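Local coordinates for protein endo-beta-N-acetylglucosaminidase F1 (Bacteroides thetaiotaomicron VPI-5482, PDB 6TCV) that probably hydrolyses high-mannose N-glycans within their chitobiose core, as an endo-beta-N-acetylglucosaminidase of a human gut bacterium, at residues A[153-161]-A[237-245]; A[248-259]-A[284-295]. The protein carries 2 engineered substitutions. All coordinates share one frame; numbering follows the deposited sequence. Where two conformers were deposited one is given.

Interaction 1: A[153-161]-A[237-245]; sequences KDMRNAGDA and LRRRGVKVL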
loop_
_atom_site.group_PDB
_atom_site.type_symbol
_atom_site.label_atom_id
_atom_site.label_comp_id
_atom_site.label_asym_id
_atom_site.label_seq_id
_atom_site.Cartn_x
_atom_site.Cartn_y
_atom_site.Cartn_z
ATOM N N LYS A 153 -0.595 14.701 -1.423
ATOM C CA LYS A 153 -1.884 14.568 -0.758
ATOM C C LYS A 153 -1.881 15.280 0.589
ATOM O O LYS A 153 -0.909 15.174 1.341
ATOM C CB LYS A 153 -2.163 13.083 -0.487
ATOM C CG LYS A 153 -1.898 12.205 -1.708
ATOM C CD LYS A 153 -1.945 10.694 -1.468
ATOM C CE LYS A 153 -2.926 10.238 -0.429
ATOM N NZ LYS A 153 -2.638 8.778 -0.177
ATOM N N ASP A 154 -2.900 16.072 0.859
ATOM C CA ASP A 154 -3.041 16.721 2.164
ATOM C C ASP A 154 -3.741 15.775 3.122
ATOM O O ASP A 154 -4.933 15.493 2.956
ATOM C CB ASP A 154 -3.757 18.052 1.984
ATOM C CG ASP A 154 -3.956 18.832 3.275
ATOM O OD1 ASP A 154 -3.451 18.436 4.328
ATOM O OD2 ASP A 154 -4.530 19.946 3.171
ATOM N N MET A 155 -3.029 15.328 4.165
ATOM C CA MET A 155 -3.571 14.393 5.118
ATOM C C MET A 155 -3.759 14.995 6.501
ATOM O O MET A 155 -3.934 14.264 7.489
ATOM C CB MET A 155 -2.718 13.119 5.204
ATOM C CG MET A 155 -2.531 12.361 3.889
ATOM S SD MET A 155 -4.071 11.683 3.320
ATOM C CE MET A 155 -4.579 10.351 4.389
ATOM N N ARG A 156 -3.753 16.310 6.601
ATOM C CA ARG A 156 -3.762 16.956 7.914
ATOM C C ARG A 156 -5.026 16.621 8.682
ATOM O O ARG A 156 -5.015 16.582 9.919
ATOM C CB ARG A 156 -3.599 18.452 7.765
ATOM C CG ARG A 156 -2.202 18.875 7.463
ATOM C CD ARG A 156 -2.114 20.314 7.251
ATOM N NE ARG A 156 -2.832 20.813 6.089
ATOM C CZ ARG A 156 -3.018 22.060 5.791
ATOM N NH1 ARG A 156 -2.567 22.997 6.606
ATOM N NH2 ARG A 156 -3.648 22.370 4.661
ATOM N N ASN A 157 -6.141 16.453 7.974
ATOM C CA ASN A 157 -7.420 16.123 8.607
ATOM C C ASN A 157 -7.713 14.625 8.725
ATOM O O ASN A 157 -8.876 14.288 9.004
ATOM C CB ASN A 157 -8.586 16.930 8.017
ATOM C CG ASN A 157 -8.391 18.434 8.216
ATOM O OD1 ASN A 157 -7.865 18.835 9.237
ATOM N ND2 ASN A 157 -8.949 19.249 7.340
ATOM N N ALA A 158 -6.888 13.776 8.168
ATOM C CA ALA A 158 -7.030 12.306 8.184
ATOM C C ALA A 158 -5.845 11.698 8.928
ATOM O O ALA A 158 -5.091 10.955 8.304
ATOM C CB ALA A 158 -7.178 11.755 6.788
ATOM N N GLY A 159 -5.519 12.211 10.094
ATOM C CA GLY A 159 -4.345 11.893 10.878
ATOM C C GLY A 159 -4.420 10.816 11.929
ATOM O O GLY A 159 -3.441 10.658 12.661
ATOM N N ASP A 160 -5.547 10.127 12.097
ATOM C CA ASP A 160 -5.685 9.306 13.284
ATOM C C ASP A 160 -4.741 8.108 13.290
ATOM O O ASP A 160 -4.432 7.598 14.371
ATOM C CB ASP A 160 -7.122 8.829 13.413
ATOM C CG ASP A 160 -8.104 9.893 13.812
ATOM O OD1 ASP A 160 -7.762 11.077 13.999
ATOM O OD2 ASP A 160 -9.265 9.534 13.982
ATOM N N ALA A 161 -4.303 7.611 12.146
ATOM C CA ALA A 161 -3.342 6.524 12.074
ATOM C C ALA A 161 -1.889 6.999 11.990
ATOM O O ALA A 161 -0.982 6.160 12.029
ATOM C CB ALA A 161 -3.640 5.557 10.916
ATOM N N LEU A 237 -12.851 4.025 7.572
ATOM C CA LEU A 237 -11.445 3.832 7.874
ATOM C C LEU A 237 -10.572 4.849 7.165
ATOM O O LEU A 237 -9.639 5.413 7.750
ATOM C CB LEU A 237 -11.002 2.444 7.512
ATOM C CG LEU A 237 -11.798 1.273 8.074
ATOM C CD1 LEU A 237 -11.212 -0.048 7.585
ATOM C CD2 LEU A 237 -11.787 1.386 9.588
ATOM N N ARG A 238 -10.871 5.104 5.891
ATOM C CA ARG A 238 -10.066 6.038 5.087
ATOM C C ARG A 238 -10.185 7.447 5.610
ATOM O O ARG A 238 -9.207 8.202 5.590
ATOM C CB ARG A 238 -10.470 5.955 3.612
ATOM C CG ARG A 238 -10.193 4.569 3.070
ATOM C CD ARG A 238 -10.416 4.488 1.549
ATOM N NE ARG A 238 -9.407 5.263 0.854
ATOM C CZ ARG A 238 -9.594 6.422 0.267
ATOM N NH1 ARG A 238 -10.765 7.031 0.233
ATOM N NH2 ARG A 238 -8.549 7.020 -0.314
ATOM N N ARG A 239 -11.342 7.841 6.106
ATOM C CA ARG A 239 -11.529 9.166 6.695
ATOM C C ARG A 239 -10.595 9.391 7.872
ATOM O O ARG A 239 -10.321 10.557 8.211
ATOM C CB ARG A 239 -12.970 9.424 7.090
ATOM C CG ARG A 239 -13.907 9.520 5.968
ATOM C CD ARG A 239 -15.256 10.108 6.408
ATOM N NE ARG A 239 -16.013 9.353 7.407
ATOM C CZ ARG A 239 -16.929 8.426 7.122
ATOM N NH1 ARG A 239 -17.224 8.158 5.857
ATOM N NH2 ARG A 239 -17.596 7.818 8.097
ATOM N N ARG A 240 -10.216 8.319 8.574
ATOM C CA ARG A 240 -9.330 8.397 9.732
ATOM C C ARG A 240 -7.884 8.147 9.346
ATOM O O ARG A 240 -7.004 8.079 10.220
ATOM C CB ARG A 240 -9.745 7.406 10.821
ATOM C CG ARG A 240 -11.089 7.747 11.421
ATOM C CD ARG A 240 -11.533 6.688 12.416
ATOM N NE ARG A 240 -12.848 7.033 12.945
ATOM C CZ ARG A 240 -13.147 7.249 14.217
ATOM N NH1 ARG A 240 -12.278 7.152 15.167
ATOM N NH2 ARG A 240 -14.405 7.513 14.516
ATOM N N GLY A 241 -7.580 8.052 8.057
ATOM C CA GLY A 241 -6.205 7.982 7.620
ATOM C C GLY A 241 -5.697 6.591 7.376
ATOM O O GLY A 241 -4.521 6.434 7.025
ATOM N N VAL A 242 -6.516 5.562 7.565
ATOM C CA VAL A 242 -6.090 4.185 7.297
ATOM C C VAL A 242 -6.117 3.967 5.779
ATOM O O VAL A 242 -7.073 4.377 5.096
ATOM C CB VAL A 242 -7.052 3.198 7.979
ATOM C CG1 VAL A 242 -6.712 1.760 7.673
ATOM C CG2 VAL A 242 -7.068 3.404 9.483
ATOM N N LYS A 243 -5.093 3.299 5.258
ATOM C CA LYS A 243 -5.082 2.955 3.840
ATOM C C LYS A 243 -5.680 1.570 3.657
ATOM O O LYS A 243 -5.187 0.594 4.253
ATOM C CB LYS A 243 -3.658 2.977 3.298
ATOM C CG LYS A 243 -3.017 4.348 3.338
ATOM C CD LYS A 243 -1.623 4.309 2.742
ATOM C CE LYS A 243 -1.092 5.716 2.497
ATOM N NZ LYS A 243 -1.015 6.480 3.744
ATOM N N VAL A 244 -6.713 1.483 2.800
ATOM C CA VAL A 244 -7.468 0.257 2.576
ATOM C C VAL A 244 -7.058 -0.305 1.225
ATOM O O VAL A 244 -7.288 0.334 0.190
ATOM C CB VAL A 244 -8.975 0.482 2.653
ATOM C CG1 VAL A 244 -9.715 -0.817 2.324
ATOM C CG2 VAL A 244 -9.375 0.999 4.020
ATOM N N LEU A 245 -6.463 -1.492 1.220
ATOM C CA LEU A 245 -5.990 -2.130 0.002
ATOM C C LEU A 245 -6.901 -3.290 -0.351
ATOM O O LEU A 245 -7.381 -4.020 0.519
ATOM C CB LEU A 245 -4.577 -2.693 0.154
ATOM C CG LEU A 245 -3.524 -1.783 0.764
ATOM C CD1 LEU A 245 -2.146 -2.387 0.693
ATOM C CD2 LEU A 245 -3.516 -0.415 0.113
HETATM O O HOH W 1 -11.022 12.850 6.976
HETATM O O HOH W 2 -9.478 7.058 15.197
#
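The Asp160 carboxylate and the Arg240 guanidinium lie with their planes 75° apart. OD2 of Asp160 sits obliquely to the guanidinium, well out of its plane, and is 4.0 Å from NH1 of Arg240. No N-H points at it, so the attraction is one of charge alone. A water in the guanidinium plane, at its edge, accepts from NH1 of Arg240 and donates to OD2 of Asp160. Asp160 has two conformers, and this holds for one of them.

The contact joins the link leaving strand 147-154, which lies in a separate sheet with 34-39 and 125-130, to a Schellman motif ending helix 235-238. Gly241 is the C-prime residue of that motif, and strand 243-249 of the second sheet, probably a (beta/alpha)8 barrel, comes next. The Arg240 chain runs extended from CG to NE, and its CG lies 3.6 Å from OD2 of Asp160. The backbone of the turn also takes part. Ala161 N gives a weak bond to Arg240 O at 3.4 Å. A second water donates to both Asn157 O and Arg239 O.

Gly241 has phi 96°, which by itself calls for glycine. A side chain here would also run into Ala158 O. Instead, CA of Gly241 makes a C-H...O contact of 3.2 Å to Ala158 O. CB of Ala158 rests 3.7 Å from Arg239 O.

Lys153 and Lys243 bring their amines to Glu38. Lys243 makes a salt bridge to it and Lys153 a long, weak ion pair. Beside them Met155 folds over the glycine, with CE 4.3 Å from CA of Gly241.

Interaction 2: A[248-259]-A[284-295]; sequences LLGNHDITGLAQ and VNYADLYSNSPD. Engineered in segment 284-295: Ala287 (natural residue Asp), Leu289 (natural residue Glu). With MAN (alpha-D-mannopyranose), chain B; MAN (alpha-D-mannopyranose), chain C; BMA (beta-D-mannopyranose), chain D; NAG (2-acetamido-2-deoxy-beta-D-glucopyranose), chain E.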
loop_
_atom_site.group_PDB
_atom_site.type_symbol
_atom_site.label_atom_id
_atom_site.label_comp_id
_atom_site.label_asym_id
_atom_site.label_seq_id
_atom_site.Cartn_x
_atom_site.Cartn_y
_atom_site.Cartn_z
ATOM N N LEU A 248 -5.472 -9.376 -3.623
ATOM C CA LEU A 248 -5.638 -10.284 -4.757
ATOM C C LEU A 248 -4.914 -11.580 -4.437
ATOM O O LEU A 248 -3.783 -11.562 -3.920
ATOM C CB LEU A 248 -5.087 -9.665 -6.049
ATOM C CG LEU A 248 -6.097 -9.052 -6.998
ATOM C CD1 LEU A 248 -7.105 -10.081 -7.507
ATOM C CD2 LEU A 248 -6.799 -7.857 -6.385
ATOM N N LEU A 249 -5.546 -12.685 -4.799
ATOM C CA LEU A 249 -5.080 -14.013 -4.440
ATOM C C LEU A 249 -5.436 -14.959 -5.581
ATOM O O LEU A 249 -6.558 -14.913 -6.099
ATOM C CB LEU A 249 -5.794 -14.406 -3.119
ATOM C CG LEU A 249 -5.449 -15.775 -2.534
ATOM C CD1 LEU A 249 -4.058 -15.839 -1.976
ATOM C CD2 LEU A 249 -6.498 -16.108 -1.444
ATOM N N GLY A 250 -4.538 -15.893 -5.895
ATOM C CA GLY A 250 -4.841 -16.948 -6.861
ATOM C C GLY A 250 -5.995 -17.795 -6.381
ATOM O O GLY A 250 -6.358 -17.783 -5.207
ATOM N N ASN A 251 -6.588 -18.558 -7.306
ATOM C CA ASN A 251 -7.870 -19.170 -6.993
ATOM C C ASN A 251 -8.203 -20.376 -7.887
ATOM O O ASN A 251 -9.325 -20.474 -8.422
ATOM C CB ASN A 251 -8.969 -18.094 -7.105
ATOM C CG ASN A 251 -10.240 -18.518 -6.437
ATOM O OD1 ASN A 251 -10.235 -19.270 -5.432
ATOM N ND2 ASN A 251 -11.339 -18.102 -6.973
ATOM N N HIS A 252 -7.239 -21.303 -8.038
ATOM C CA HIS A 252 -7.497 -22.670 -8.486
ATOM C C HIS A 252 -7.946 -22.741 -9.942
ATOM O O HIS A 252 -8.702 -23.651 -10.311
ATOM C CB HIS A 252 -8.547 -23.336 -7.578
ATOM C CG HIS A 252 -8.251 -23.202 -6.120
ATOM N ND1 HIS A 252 -7.315 -24.003 -5.480
ATOM C CD2 HIS A 252 -8.739 -22.355 -5.175
ATOM C CE1 HIS A 252 -7.247 -23.644 -4.208
ATOM N NE2 HIS A 252 -8.094 -22.649 -3.999
ATOM N N ASP A 253 -7.329 -21.941 -10.808
ATOM C CA ASP A 253 -7.483 -22.154 -12.252
ATOM C C ASP A 253 -6.169 -21.775 -12.928
ATOM O O ASP A 253 -5.147 -21.552 -12.262
ATOM C CB ASP A 253 -8.761 -21.492 -12.824
ATOM C CG ASP A 253 -8.721 -19.988 -12.927
ATOM O OD1 ASP A 253 -9.856 -19.431 -13.017
ATOM O OD2 ASP A 253 -7.664 -19.356 -12.965
ATOM N N ILE A 254 -6.185 -21.695 -14.264
ATOM C CA ILE A 254 -4.991 -21.463 -15.063
ATOM C C ILE A 254 -4.374 -20.094 -14.882
ATOM O O ILE A 254 -3.233 -19.875 -15.307
ATOM C CB ILE A 254 -5.250 -21.699 -16.577
ATOM C CG1 ILE A 254 -6.365 -20.755 -17.061
ATOM C CG2 ILE A 254 -5.496 -23.195 -16.844
ATOM C CD1 ILE A 254 -6.592 -20.839 -18.571
ATOM N N THR A 255 -5.078 -19.153 -14.245
ATOM C CA THR A 255 -4.548 -17.806 -14.047
ATOM C C THR A 255 -3.814 -17.691 -12.701
ATOM O O THR A 255 -4.132 -18.381 -11.731
ATOM C CB THR A 255 -5.639 -16.719 -14.120
ATOM O OG1 THR A 255 -6.532 -16.859 -12.996
ATOM C CG2 THR A 255 -6.381 -16.715 -15.430
ATOM N N GLY A 256 -2.853 -16.779 -12.643
ATOM C CA GLY A 256 -2.134 -16.513 -11.414
ATOM C C GLY A 256 -1.355 -15.228 -11.546
ATOM O O GLY A 256 -1.050 -14.769 -12.662
ATOM N N LEU A 257 -1.012 -14.663 -10.380
ATOM C CA LEU A 257 -0.370 -13.362 -10.312
ATOM C C LEU A 257 1.082 -13.387 -10.727
ATOM O O LEU A 257 1.638 -12.308 -10.978
ATOM C CB LEU A 257 -0.493 -12.802 -8.890
ATOM C CG LEU A 257 -1.949 -12.726 -8.416
ATOM C CD1 LEU A 257 -1.997 -12.400 -6.898
ATOM C CD2 LEU A 257 -2.737 -11.661 -9.168
ATOM N N ALA A 258 1.712 -14.561 -10.827
ATOM C CA ALA A 258 3.098 -14.696 -11.268
ATOM C C ALA A 258 3.164 -15.469 -12.581
ATOM O O ALA A 258 4.230 -15.996 -12.934
ATOM C CB ALA A 258 3.959 -15.370 -10.189
ATOM N N GLN A 259 2.059 -15.539 -13.361
ATOM C CA GLN A 259 2.083 -16.294 -14.599
ATOM C C GLN A 259 1.296 -15.622 -15.716
ATOM O O GLN A 259 0.755 -16.308 -16.590
ATOM C CB GLN A 259 1.632 -17.751 -14.423
ATOM C CG GLN A 259 0.211 -17.931 -13.886
ATOM C CD GLN A 259 0.009 -19.227 -13.111
ATOM O OE1 GLN A 259 0.823 -19.547 -12.240
ATOM N NE2 GLN A 259 -1.027 -20.008 -13.434
ATOM N N VAL A 284 -3.169 -2.164 -3.553
ATOM C CA VAL A 284 -3.338 -3.613 -3.695
ATOM C C VAL A 284 -2.288 -4.378 -2.919
ATOM O O VAL A 284 -1.168 -3.892 -2.686
ATOM C CB VAL A 284 -3.283 -3.995 -5.205
ATOM C CG1 VAL A 284 -1.894 -3.785 -5.795
ATOM C CG2 VAL A 284 -3.744 -5.421 -5.468
ATOM N N ASN A 285 -2.629 -5.592 -2.498
ATOM C CA ASN A 285 -1.664 -6.623 -2.108
ATOM C C ASN A 285 -1.797 -7.798 -3.074
ATOM O O ASN A 285 -2.935 -8.221 -3.362
ATOM C CB ASN A 285 -1.892 -7.147 -0.697
ATOM C CG ASN A 285 -0.918 -8.248 -0.339
ATOM O OD1 ASN A 285 0.278 -7.956 0.000
ATOM N ND2 ASN A 285 -1.293 -9.427 -0.475
ATOM N N TYR A 286 -0.673 -8.298 -3.571
ATOM C CA TYR A 286 -0.640 -9.509 -4.392
ATOM C C TYR A 286 -0.061 -10.668 -3.590
ATOM O O TYR A 286 1.069 -10.588 -3.083
ATOM C CB TYR A 286 0.222 -9.243 -5.622
ATOM C CG TYR A 286 -0.398 -8.304 -6.644
ATOM C CD1 TYR A 286 -1.680 -8.465 -7.097
ATOM C CD2 TYR A 286 0.351 -7.241 -7.180
ATOM C CE1 TYR A 286 -2.219 -7.642 -8.069
ATOM C CE2 TYR A 286 -0.189 -6.399 -8.166
ATOM C CZ TYR A 286 -1.475 -6.628 -8.605
ATOM O OH TYR A 286 -2.033 -5.833 -9.584
ATOM N N ALA A 287 -0.827 -11.768 -3.569
ATOM C CA ALA A 287 -0.455 -13.011 -2.912
ATOM C C ALA A 287 -0.573 -14.164 -3.908
ATOM O O ALA A 287 -1.688 -14.559 -4.316
ATOM C CB ALA A 287 -1.334 -13.212 -1.682
ATOM N N ASP A 288 0.581 -14.676 -4.314
ATOM C CA ASP A 288 0.675 -15.736 -5.317
ATOM C C ASP A 288 0.539 -17.102 -4.673
ATOM O O ASP A 288 1.528 -17.765 -4.372
ATOM C CB ASP A 288 1.985 -15.659 -6.097
ATOM C CG ASP A 288 2.152 -16.824 -7.067
ATOM O OD1 ASP A 288 1.125 -17.290 -7.645
ATOM O OD2 ASP A 288 3.290 -17.259 -7.298
ATOM N N LEU A 289 -0.712 -17.487 -4.401
ATOM C CA LEU A 289 -1.078 -18.805 -3.885
ATOM C C LEU A 289 -2.286 -19.330 -4.632
ATOM O O LEU A 289 -3.116 -18.572 -5.099
ATOM C CB LEU A 289 -1.417 -18.787 -2.362
ATOM C CG LEU A 289 -0.262 -18.451 -1.454
ATOM C CD1 LEU A 289 -0.121 -16.981 -1.216
ATOM C CD2 LEU A 289 -0.410 -19.140 -0.105
ATOM N N TYR A 290 -2.353 -20.646 -4.754
ATOM C CA TYR A 290 -3.571 -21.414 -5.058
ATOM C C TYR A 290 -3.830 -21.461 -6.567
ATOM O O TYR A 290 -4.845 -22.042 -6.988
ATOM C CB TYR A 290 -4.894 -20.995 -4.327
ATOM C CG TYR A 290 -4.591 -20.852 -2.839
ATOM C CD1 TYR A 290 -4.078 -21.930 -2.098
ATOM C CD2 TYR A 290 -4.882 -19.684 -2.165
ATOM C CE1 TYR A 290 -3.713 -21.768 -0.759
ATOM C CE2 TYR A 290 -4.563 -19.560 -0.825
ATOM C CZ TYR A 290 -3.983 -20.581 -0.150
ATOM O OH TYR A 290 -3.630 -20.421 1.173
ATOM N N SER A 291 -2.956 -20.896 -7.406
ATOM C CA SER A 291 -3.160 -21.022 -8.845
ATOM C C SER A 291 -2.711 -22.421 -9.285
ATOM O O SER A 291 -1.790 -23.051 -8.703
ATOM C CB SER A 291 -2.352 -19.948 -9.573
ATOM O OG SER A 291 -2.873 -18.647 -9.322
ATOM N N ASN A 292 -3.305 -22.871 -10.395
ATOM C CA ASN A 292 -2.897 -24.106 -11.047
ATOM C C ASN A 292 -1.920 -23.792 -12.161
ATOM O O ASN A 292 -1.616 -22.627 -12.429
ATOM C CB ASN A 292 -4.116 -24.894 -11.542
ATOM C CG ASN A 292 -5.050 -25.298 -10.428
ATOM O OD1 ASN A 292 -4.619 -25.434 -9.274
ATOM N ND2 ASN A 292 -6.276 -25.579 -10.762
ATOM N N SER A 293 -1.462 -24.807 -12.870
ATOM C CA SER A 293 -0.479 -24.584 -13.904
ATOM C C SER A 293 -1.120 -23.806 -15.050
ATOM O O SER A 293 -2.282 -24.043 -15.406
ATOM C CB SER A 293 0.019 -25.924 -14.429
ATOM O OG SER A 293 0.903 -26.481 -13.472
ATOM N N PRO A 294 -0.400 -22.890 -15.665
ATOM C CA PRO A 294 -1.002 -22.115 -16.747
ATOM C C PRO A 294 -1.144 -22.921 -18.029
ATOM O O PRO A 294 -0.426 -23.887 -18.275
ATOM C CB PRO A 294 -0.011 -20.960 -16.926
ATOM C CG PRO A 294 1.322 -21.514 -16.461
ATOM C CD PRO A 294 0.957 -22.425 -15.306
ATOM N N ASP A 295 -2.078 -22.490 -18.877
ATOM C CA ASP A 295 -2.150 -22.945 -20.266
ATOM C C ASP A 295 -1.206 -22.075 -21.077
ATOM O O ASP A 295 -1.493 -20.909 -21.338
ATOM C CB ASP A 295 -3.596 -22.843 -20.764
ATOM C CG ASP A 295 -3.731 -23.194 -22.209
ATOM O OD1 ASP A 295 -2.738 -23.611 -22.818
ATOM O OD2 ASP A 295 -4.854 -23.097 -22.731
HETATM C C1 MAN B . -7.444 -21.593 -0.064
HETATM C C2 MAN B . -8.267 -20.489 -0.710
HETATM C C3 MAN B . -9.680 -20.514 -0.147
HETATM C C4 MAN B . -10.323 -21.865 -0.395
HETATM C C5 MAN B . -9.418 -22.970 0.157
HETATM C C6 MAN B . -9.928 -24.348 -0.186
HETATM O O2 MAN B . -8.291 -20.693 -2.111
HETATM O O3 MAN B . -10.427 -19.505 -0.857
HETATM O O4 MAN B . -11.619 -21.996 0.181
HETATM O O5 MAN B . -8.067 -22.846 -0.343
HETATM O O6 MAN B . -10.030 -24.440 -1.615
HETATM C C1 MAN C . -10.444 -25.681 -2.123
HETATM C C2 MAN C . -10.452 -25.533 -3.636
HETATM C C3 MAN C . -11.548 -24.577 -4.084
HETATM C C4 MAN C . -12.879 -25.020 -3.500
HETATM C C5 MAN C . -12.767 -25.132 -1.985
HETATM C C6 MAN C . -14.044 -25.616 -1.334
HETATM O O2 MAN C . -10.702 -26.778 -4.284
HETATM O O3 MAN C . -11.647 -24.544 -5.512
HETATM O O4 MAN C . -13.877 -24.036 -3.747
HETATM O O5 MAN C . -11.721 -26.049 -1.640
HETATM O O6 MAN C . -13.845 -25.831 0.045
HETATM C C1 BMA D . -5.752 -19.863 4.755
HETATM C C2 BMA D . -7.108 -19.704 5.418
HETATM C C3 BMA D . -7.828 -21.039 5.467
HETATM C C4 BMA D . -7.845 -21.702 4.093
HETATM C C5 BMA D . -6.448 -21.717 3.466
HETATM C C6 BMA D . -6.437 -22.186 2.033
HETATM O O2 BMA D . -7.884 -18.804 4.604
HETATM O O3 BMA D . -9.196 -20.926 5.858
HETATM O O4 BMA D . -8.263 -23.071 4.169
HETATM O O5 BMA D . -5.910 -20.378 3.450
HETATM O O6 BMA D . -7.371 -21.344 1.303
HETATM C C1 NAG E . -1.137 -18.195 3.771
HETATM C C2 NAG E . -2.066 -17.231 3.057
HETATM C C3 NAG E . -3.554 -17.532 3.252
HETATM C C4 NAG E . -3.744 -18.617 4.294
HETATM C C5 NAG E . -2.880 -18.283 5.494
HETATM C C6 NAG E . -3.087 -19.206 6.688
HETATM C C7 NAG E . -1.567 -14.871 2.568
HETATM C C8 NAG E . -1.191 -13.534 3.177
HETATM N N2 NAG E . -1.754 -15.864 3.433
HETATM O O3 NAG E . -4.122 -17.952 2.008
HETATM O O4 NAG E . -5.127 -18.607 4.686
HETATM O O5 NAG E . -1.484 -18.389 5.148
HETATM O O6 NAG E . -2.172 -18.912 7.693
HETATM O O7 NAG E . -1.676 -15.044 1.348
HETATM O O HOH W 3 -3.850 -10.483 -0.986
HETATM O O HOH W 4 -5.821 -25.795 -6.944
HETATM O O HOH W 5 -1.507 -16.428 -8.163
HETATM O O HOH W 6 0.997 -17.313 -10.469
#
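His252 and Tyr290 both set CG anti to the carbonyl carbon (chi1 -50° and -48°), and their side chains lie side by side. Both line the site of the high-mannose substrate. The rings are nearly parallel (22°) but slid apart, with centroids 5.6 Å distant. CB of Tyr290 makes a CH-pi contact instead, 3.8 Å from the centroid of the His252 ring. A mannose C2 covers that ring's opposite face. NE2 of His252 is hydrogen-bonded to O2 of another mannose at 2.7 Å. C1 of this second mannose lies over the Tyr290 ring, and the engineered Leu289 puts CB on the other face. OH of Tyr290 bonds O3 of an N-acetylglucosamine at 2.7 Å.

These loops follow two parallel strands of a beta-alpha-beta unit, 243-249 and 283-287, with helix 262-278 between them. Residues 282-289 are probably the family 18 signature DGxDxDxE, with Asn285 at its second Asp; the engineered Ala287 and Leu289 replace the natural Asp and Glu. Leu248 N bonds Asn285 O, and Ala287 N bonds Leu248 O. His252 N bonds Tyr290 O.

With an alanine at Tyr290, the mannose bonded to His252 is likely to lose the ring against its C1, and the N-acetylglucosamine O3 its phenol partner.

Farther along the loops, OG of Ser291 donates to a lone pair of Thr255 O. NE2 of Gln259 bonds Asn292 O and Ile254 O, each at 2.9 Å.

How the interactions relate
Both interactions use strand 243-249, and they follow one another along the chain. Interaction 1 meets the start of the strand and interaction 2 its end, with centres about 30 Å apart on opposite sides of the chain's centre. They touch where Leu245 CD1 packs 3.8 Å from Val284 O. Interaction 1 is a small surface contact of 354 Å², linking a helix end to the segment that leaves a different sheet. Backbone oxygens, waters and loosely placed charges dominate it. Interaction 2 buries 995 Å² and is partly buried. It pairs neighbouring strands of one sheet, and its regular backbone bonds and apolar side chains give way to aromatic rings against bound sugars.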